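Local coordinates for protein hemin degrading factor (Pseudomonas aeruginosa, PDB 4IMH) that binds heme in the cytoplasm and probably passes it on for degradation, as part of heme uptake and iron acquisition, at residues A[244-249]-A[271-276]. Numbering follows the deposited sequence.
Sequences KLFEAA and GPVCNL
Water 1 sits between the carbonyl of Ala249 and the backbone of Val273, hydrogen-bonded to Ala249 O at 2.8 Å and accepting from Val273 N at 3.0 Å. This water-mediated link joins the helix to the loop where no direct hydrogen bond crosses. Beside the water the contact becomes apolar. Val273 CG2 reaches the edge of the Phe246 ring, near its plane, at 4.2 Å from CD1, and it also meets Ala249 CB at 4.3 Å. With CG1 anti to its carbonyl carbon (chi1 -72°), Val273 holds CG2 between backbone N and C, facing the helix. Helix 241-252 packs here against the connection from strand 265-271 to strand 276-279, within the second of the two HemS/ChuX-family domains. These strands belong to different antiparallel sheets, so the loop carries the chain from one sheet to the other, and the contact lies away from the heme-binding residues. At the far end of the loop, Leu276 sends CD1 onto the helix backbone, 3.4 Å from both Phe246 O and Glu247 CA. The same methyl lies 3.6 Å from Glu247 CG, so it meets the aliphatic root of that side chain. Glu247 extends beyond CG (chi2 159°), which carries its carboxylate past the leucine to a weak hydrogen bond between OE1 and Trp278 NE1. Val285 of strand 282-286 touches both Val273 and Leu276, while Leu330 packs on Phe246. The turn of the loop itself is held by Asp287, whose two carboxylate oxygens accept hydrogen bonds from the backbone N atoms of Cys274 and Asn275.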
loop_
_atom_site.group_PDB
_atom_site.type_symbol
_atom_site.label_atom_id
_atom_site.label_comp_id
_atom_site.label_asym_id
_atom_site.label_seq_id
_atom_site.Cartn_x
_atom_site.Cartn_y
_atom_site.Cartn_z
ATOM N N LYS A 244 -10.089 -15.272 9.825
ATOM C CA LYS A 244 -10.920 -15.561 10.982
ATOM C C LYS A 244 -10.895 -14.434 11.999
ATOM O O LYS A 244 -11.910 -14.179 12.661
ATOM C CB LYS A 244 -10.500 -16.864 11.635
ATOM C CG LYS A 244 -10.781 -18.082 10.772
ATOM C CD LYS A 244 -10.402 -19.338 11.535
ATOM C CE LYS A 244 -10.801 -20.611 10.808
ATOM N NZ LYS A 244 -9.910 -20.918 9.666
ATOM N N LEU A 245 -9.737 -13.792 12.147
ATOM C CA LEU A 245 -9.592 -12.639 13.034
ATOM C C LEU A 245 -10.445 -11.471 12.528
ATOM O O LEU A 245 -11.065 -10.762 13.315
ATOM C CB LEU A 245 -8.123 -12.210 13.154
ATOM C CG LEU A 245 -7.927 -10.989 14.061
ATOM C CD1 LEU A 245 -6.688 -11.154 14.875
ATOM C CD2 LEU A 245 -7.829 -9.735 13.265
ATOM N N PHE A 246 -10.454 -11.252 11.214
ATOM C CA PHE A 246 -11.346 -10.237 10.634
ATOM C C PHE A 246 -12.813 -10.564 10.970
ATOM O O PHE A 246 -13.602 -9.701 11.365
ATOM C CB PHE A 246 -11.188 -10.127 9.099
ATOM C CG PHE A 246 -10.121 -9.172 8.631
ATOM C CD1 PHE A 246 -10.308 -7.815 8.704
ATOM C CD2 PHE A 246 -8.958 -9.641 8.044
ATOM C CE1 PHE A 246 -9.358 -6.942 8.219
ATOM C CE2 PHE A 246 -8.001 -8.781 7.567
ATOM C CZ PHE A 246 -8.200 -7.429 7.658
ATOM N N GLU A 247 -13.204 -11.810 10.777
ATOM C CA GLU A 247 -14.561 -12.200 11.122
ATOM C C GLU A 247 -14.855 -11.996 12.609
ATOM O O GLU A 247 -15.945 -11.542 12.970
ATOM C CB GLU A 247 -14.796 -13.646 10.690
ATOM C CG GLU A 247 -14.834 -13.748 9.147
ATOM C CD GLU A 247 -14.555 -15.137 8.613
ATOM O OE1 GLU A 247 -14.776 -15.366 7.405
ATOM O OE2 GLU A 247 -14.144 -16.011 9.399
ATOM N N ALA A 248 -13.880 -12.291 13.467
ATOM C CA ALA A 248 -14.050 -12.073 14.901
ATOM C C ALA A 248 -14.146 -10.564 15.215
ATOM O O ALA A 248 -14.986 -10.125 16.012
ATOM C CB ALA A 248 -12.903 -12.717 15.676
ATOM N N ALA A 249 -13.312 -9.764 14.554
ATOM C CA ALA A 249 -13.322 -8.331 14.773
ATOM C C ALA A 249 -14.645 -7.702 14.327
ATOM O O ALA A 249 -15.147 -6.786 14.989
ATOM C CB ALA A 249 -12.129 -7.673 14.035
ATOM N N GLY A 271 -10.340 1.829 12.394
ATOM C CA GLY A 271 -11.730 1.734 12.786
ATOM C C GLY A 271 -12.227 0.301 12.708
ATOM O O GLY A 271 -11.458 -0.614 12.390
ATOM N N PRO A 272 -13.521 0.096 13.015
ATOM C CA PRO A 272 -14.108 -1.241 12.898
ATOM C C PRO A 272 -14.190 -1.679 11.438
ATOM O O PRO A 272 -14.020 -0.877 10.508
ATOM C CB PRO A 272 -15.506 -1.067 13.500
ATOM C CG PRO A 272 -15.837 0.358 13.211
ATOM C CD PRO A 272 -14.542 1.123 13.273
ATOM N N VAL A 273 -14.369 -2.970 11.236
ATOM C CA VAL A 273 -14.715 -3.501 9.925
ATOM C C VAL A 273 -16.055 -4.178 10.149
ATOM O O VAL A 273 -16.320 -4.645 11.249
ATOM C CB VAL A 273 -13.684 -4.482 9.380
ATOM C CG1 VAL A 273 -12.446 -3.775 8.959
ATOM C CG2 VAL A 273 -13.376 -5.606 10.443
ATOM N N CYS A 274 -16.909 -4.197 9.132
ATOM C CA CYS A 274 -18.273 -4.646 9.321
ATOM C C CYS A 274 -18.661 -5.755 8.356
ATOM O O CYS A 274 -19.011 -6.841 8.792
ATOM C CB CYS A 274 -19.240 -3.467 9.180
ATOM S SG CYS A 274 -19.011 -2.185 10.456
ATOM N N ASN A 275 -18.594 -5.475 7.059
ATOM C CA ASN A 275 -19.117 -6.396 6.050
ATOM C C ASN A 275 -18.001 -7.153 5.340
ATOM O O ASN A 275 -17.171 -6.569 4.634
ATOM C CB ASN A 275 -19.995 -5.636 5.071
ATOM C CG ASN A 275 -21.089 -4.838 5.786
ATOM O OD1 ASN A 275 -21.992 -5.411 6.391
ATOM N ND2 ASN A 275 -20.990 -3.504 5.732
ATOM N N LEU A 276 -17.959 -8.456 5.598
ATOM C CA LEU A 276 -16.915 -9.342 5.078
ATOM C C LEU A 276 -17.477 -10.322 4.056
ATOM O O LEU A 276 -18.608 -10.766 4.176
ATOM C CB LEU A 276 -16.296 -10.123 6.223
ATOM C CG LEU A 276 -15.866 -9.280 7.419
ATOM C CD1 LEU A 276 -15.338 -10.201 8.490
ATOM C CD2 LEU A 276 -14.837 -8.276 7.013
HETATM O O HOH W 1 -14.370 -4.401 13.846
#